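Local atomic coordinates of fervidolysin (Fervidobacterium pennivorans, PDB entry 1R6V), a protein that cleaves proteins as a subtilisin-like serine protease able to degrade keratin into peptides, which lets its bacterium grow on native feathers. Residues Glu279-Ala284 against Met291-Gly296; His304-Gly309 against Cys477-Thr482. The protein carries 1 engineered substitution. All blocks are in the same frame, centred on the assembly; numbering follows the deposited sequence.

Interaction 1: Glu279-Ala284 against Met291-Gly296; sequences EAFDYA and MVVSAG
The terminal methyl of Met-291 sits almost exactly over the middle of the Phe-281 ring, with CE 3.6 Å from the ring centroid and only 5° off the ring normal, a CH-pi contact. All six ring carbons of Phe-281 therefore lie at nearly the same distance from CE of Met-291. The sulfur stands farther off, SD of Met-291 4.9 Å from the Phe-281 centroid on the same side, a looser Met-aromatic contact. Bends at chi2 (-67°) and chi3 (-108°) fold the methionine back so that its methyl covers the ring centre, while the CB-CG stem runs along the CE2/CD2 side, CB of Met-291 3.8 Å from CE2 of Phe-281. That methyl also meets Ala-284, whose CB is 3.8 Å from CE of Met-291. At the ring edge, near its plane, CG2 of Val-293 comes 4.1 Å from CE2 of Phe-281. Were Phe-281 an alanine, the Met-291 methyl would probably lose the ring face beneath it and a gap open beside Val-293. The contact lies within a beta-alpha-beta unit of the subtilase domain, where helix 275-286 joins strand 263-269 to the parallel strand 290-294; Ile-253 of helix 246-258 and His-266 of strand 263-269 also touch Phe-281.

Interaction 2: His304-Gly309 against Cys477-Thr482; sequences HQYPAG and CYYAKT
Tyr-306 and Tyr-479 meet at about a right angle where a loop of the subtilase domain faces strand 478-481, an outermost strand in a four-stranded antiparallel sheet of the Ig-like beta-sandwich domain. The phenol oxygen of Tyr-306 is the touching atom: its OH comes 3.3 Å from CD1 and 3.5 Å from CE1 of Tyr-479, approaching the ring obliquely. Ring-on-ring stacking is thus absent from this pair, which meets through one hydroxyl and two aromatic carbons. The chi1 of Tyr-479, 172°, carries its ring out from the strand, CG trans to the backbone nitrogen, to where the Tyr-306 hydroxyl lies. On the loop side, Tyr-306 also meets the ring of Tyr-273 edge-to-face and that of Tyr-310 with the planes at about 40°. Gln-305 and Tyr-306 together oppose Gly-270 in a classic beta bulge, and a cis peptide bond precedes Pro-307. The turn is closed by a backbone hydrogen bond from Gly-309 N to Gln-305 O.

No direct hydrogen bond joins the two segments, and they bury only 96 Å² between them, a light contact for this pair. Nearby hydrogen bonds tie the same strand to the catalytic domain, linking Lys-481 N to Tyr-273 OH and Thr-482 O to Tyr-275 OH. Between the facing backbones a single water makes the polar link, donating to Gly-309 O at 2.7 Å and accepting from Tyr-479 N at 2.9 Å.

How the interactions relate
Interactions 1 and 2 have centres about 10 Å apart and meet through the loop 304-309. CZ of Phe-281 lies 3.4 Å from CB of Pro-307, while CG1 of Val-293 packs 3.7 Å from CA of Ala-308. The loop thus borders the buried helix-strand contact through Pro-307 and Ala-308, and the beta-sandwich domain through Tyr-306 and Gly-309. The contacts also differ in burial: interaction 1 covers 202 Å² within one domain, about twice the area of interaction 2 between domains. Interaction 1 is nearer the catalytic centre, the Val-293 side chain about 10 Å from those of Ser-381 and Asp-162, two inferred charge-relay residues (the third position, Ala-200, is engineered); interaction 2 lies away from these sites.

Interaction 1: Glu279-Ala284 against Met291-Gly296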
# COMPACT_ATOMS: atom_id res chain seq x y z
N GLU A 279 4.91 4.58 -1.55
CA GLU A 279 5.77 5.71 -1.90
C GLU A 279 5.01 6.82 -2.62
O GLU A 279 5.24 8.00 -2.39
CB GLU A 279 6.93 5.26 -2.79
CG GLU A 279 8.05 4.57 -2.09
CD GLU A 279 8.74 5.45 -1.06
OE1 GLU A 279 9.36 6.47 -1.42
OE2 GLU A 279 8.65 5.12 0.12
N ALA A 280 4.11 6.44 -3.52
CA ALA A 280 3.34 7.43 -4.25
C ALA A 280 2.38 8.19 -3.33
O ALA A 280 2.23 9.41 -3.44
CB ALA A 280 2.57 6.74 -5.36
N PHE A 281 1.69 7.46 -2.46
CA PHE A 281 0.79 8.11 -1.53
C PHE A 281 1.54 9.02 -0.58
O PHE A 281 1.07 10.12 -0.28
CB PHE A 281 -0.01 7.07 -0.74
CG PHE A 281 -1.35 6.79 -1.33
CD1 PHE A 281 -1.46 6.18 -2.58
CD2 PHE A 281 -2.51 7.20 -0.68
CE1 PHE A 281 -2.73 5.98 -3.19
CE2 PHE A 281 -3.78 7.01 -1.27
CZ PHE A 281 -3.88 6.40 -2.52
N ASP A 282 2.70 8.57 -0.12
CA ASP A 282 3.51 9.37 0.80
C ASP A 282 4.08 10.60 0.09
O ASP A 282 4.25 11.65 0.70
CB ASP A 282 4.61 8.50 1.43
CG ASP A 282 4.06 7.44 2.39
OD1 ASP A 282 2.84 7.48 2.68
OD2 ASP A 282 4.85 6.58 2.85
N TYR A 283 4.40 10.45 -1.20
CA TYR A 283 4.91 11.56 -2.01
C TYR A 283 3.83 12.64 -2.08
O TYR A 283 4.09 13.83 -1.88
CB TYR A 283 5.18 11.08 -3.43
CG TYR A 283 5.66 12.14 -4.40
CD1 TYR A 283 7.02 12.43 -4.52
CD2 TYR A 283 4.77 12.79 -5.26
CE1 TYR A 283 7.48 13.34 -5.48
CE2 TYR A 283 5.22 13.70 -6.22
CZ TYR A 283 6.57 13.97 -6.32
OH TYR A 283 7.04 14.85 -7.26
N ALA A 284 2.61 12.23 -2.38
CA ALA A 284 1.55 13.20 -2.47
C ALA A 284 1.33 13.90 -1.12
O ALA A 284 1.21 15.13 -1.06
CB ALA A 284 0.25 12.49 -2.94
N MET A 291 -5.47 12.70 0.71
CA MET A 291 -5.88 11.52 -0.03
C MET A 291 -7.11 10.90 0.62
O MET A 291 -7.01 10.36 1.71
CB MET A 291 -4.72 10.51 -0.07
CG MET A 291 -3.46 11.04 -0.81
SD MET A 291 -3.55 11.36 -2.62
CE MET A 291 -2.51 9.96 -3.29
N VAL A 292 -8.25 11.00 -0.07
CA VAL A 292 -9.54 10.47 0.40
C VAL A 292 -9.74 9.12 -0.30
O VAL A 292 -9.64 9.03 -1.53
CB VAL A 292 -10.69 11.44 0.02
CG1 VAL A 292 -12.04 10.87 0.50
CG2 VAL A 292 -10.44 12.82 0.69
N VAL A 293 -9.98 8.08 0.48
CA VAL A 293 -10.16 6.73 -0.08
C VAL A 293 -11.41 6.10 0.48
O VAL A 293 -11.66 6.15 1.69
CB VAL A 293 -8.97 5.82 0.27
CG1 VAL A 293 -9.12 4.45 -0.40
CG2 VAL A 293 -7.68 6.50 -0.13
N SER A 294 -12.20 5.49 -0.39
CA SER A 294 -13.41 4.87 0.11
C SER A 294 -13.06 3.59 0.89
O SER A 294 -12.08 2.90 0.59
CB SER A 294 -14.34 4.53 -1.05
OG SER A 294 -13.78 3.44 -1.75
N ALA A 295 -13.86 3.32 1.92
CA ALA A 295 -13.69 2.10 2.73
C ALA A 295 -14.08 0.93 1.82
O ALA A 295 -14.68 1.14 0.77
CB ALA A 295 -14.64 2.14 3.94
N GLY A 296 -13.73 -0.29 2.22
CA GLY A 296 -14.05 -1.46 1.42
C GLY A 296 -15.45 -1.55 0.84
O GLY A 296 -16.37 -0.83 1.24

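Interaction 2: His304-Gly309 against Cys477-Thr482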
# COMPACT_ATOMS: atom_id res chain seq x y z
N HIS A 304 -9.34 -4.83 -1.37
CA HIS A 304 -9.38 -3.38 -1.25
C HIS A 304 -8.69 -2.90 0.03
O HIS A 304 -8.97 -1.81 0.52
CB HIS A 304 -10.83 -2.88 -1.30
N GLN A 305 -7.80 -3.72 0.58
CA GLN A 305 -7.07 -3.34 1.77
C GLN A 305 -6.23 -2.11 1.43
O GLN A 305 -6.20 -1.17 2.21
CB GLN A 305 -6.15 -4.48 2.23
CG GLN A 305 -6.79 -5.85 2.28
CD GLN A 305 -7.68 -6.05 3.49
OE1 GLN A 305 -7.19 -6.10 4.63
NE2 GLN A 305 -8.99 -6.15 3.26
N TYR A 306 -5.56 -2.10 0.27
CA TYR A 306 -4.73 -0.95 -0.13
C TYR A 306 -5.20 -0.33 -1.44
O TYR A 306 -5.59 -1.05 -2.36
CB TYR A 306 -3.25 -1.36 -0.21
CG TYR A 306 -2.73 -1.89 1.10
CD1 TYR A 306 -2.68 -3.26 1.35
CD2 TYR A 306 -2.39 -1.01 2.13
CE1 TYR A 306 -2.30 -3.75 2.59
CE2 TYR A 306 -2.01 -1.49 3.38
CZ TYR A 306 -1.98 -2.85 3.60
OH TYR A 306 -1.65 -3.30 4.85
N PRO A 307 -5.08 1.00 -1.59
CA PRO A 307 -4.52 2.00 -0.67
C PRO A 307 -5.25 2.43 0.60
O PRO A 307 -4.68 3.19 1.38
CB PRO A 307 -4.27 3.21 -1.58
CG PRO A 307 -5.49 3.15 -2.47
CD PRO A 307 -5.54 1.65 -2.83
N ALA A 308 -6.48 1.97 0.83
CA ALA A 308 -7.21 2.39 2.03
C ALA A 308 -6.43 2.17 3.33
O ALA A 308 -6.53 2.96 4.26
CB ALA A 308 -8.57 1.64 2.11
N GLY A 309 -5.66 1.08 3.38
CA GLY A 309 -4.89 0.74 4.57
C GLY A 309 -3.60 1.48 4.83
O GLY A 309 -2.95 1.25 5.85
N CYS A 477 -6.41 2.31 14.08
CA CYS A 477 -5.16 1.60 14.27
C CYS A 477 -4.40 1.83 12.97
O CYS A 477 -5.01 2.20 11.96
CB CYS A 477 -5.41 0.11 14.48
SG CYS A 477 -6.27 -0.22 16.07
N TYR A 478 -3.09 1.62 12.99
CA TYR A 478 -2.30 1.83 11.78
C TYR A 478 -1.40 0.64 11.55
O TYR A 478 -1.08 -0.10 12.48
CB TYR A 478 -1.45 3.10 11.91
CG TYR A 478 -2.27 4.36 12.11
CD1 TYR A 478 -2.31 5.00 13.35
CD2 TYR A 478 -3.00 4.91 11.05
CE1 TYR A 478 -3.05 6.18 13.53
CE2 TYR A 478 -3.75 6.09 11.22
CZ TYR A 478 -3.76 6.71 12.47
OH TYR A 478 -4.46 7.88 12.63
N TYR A 479 -0.99 0.45 10.30
CA TYR A 479 -0.13 -0.68 9.97
C TYR A 479 0.81 -0.31 8.83
O TYR A 479 0.42 0.42 7.93
CB TYR A 479 -1.00 -1.88 9.56
CG TYR A 479 -0.23 -3.07 9.01
CD1 TYR A 479 0.12 -3.13 7.66
CD2 TYR A 479 0.13 -4.13 9.83
CE1 TYR A 479 0.82 -4.23 7.14
CE2 TYR A 479 0.83 -5.23 9.33
CZ TYR A 479 1.17 -5.28 7.99
OH TYR A 479 1.87 -6.37 7.50
N ALA A 480 2.03 -0.81 8.89
CA ALA A 480 3.01 -0.58 7.83
C ALA A 480 4.13 -1.61 7.96
O ALA A 480 4.36 -2.17 9.02
CB ALA A 480 3.60 0.82 7.92
N LYS A 481 4.82 -1.85 6.86
CA LYS A 481 5.92 -2.80 6.87
C LYS A 481 7.24 -2.05 6.69
O LYS A 481 7.30 -1.09 5.92
CB LYS A 481 5.72 -3.79 5.73
CG LYS A 481 4.38 -4.49 5.80
CD LYS A 481 4.13 -5.39 4.60
CE LYS A 481 4.78 -6.74 4.77
NZ LYS A 481 4.41 -7.65 3.65
N THR A 482 8.29 -2.47 7.39
CA THR A 482 9.55 -1.76 7.24
C THR A 482 10.13 -1.98 5.85
O THR A 482 9.98 -3.05 5.27
CB THR A 482 10.60 -2.19 8.29
OG1 THR A 482 10.88 -3.59 8.16
CG2 THR A 482 10.10 -1.90 9.72
O HOH W 1 -2.52 2.09 8.42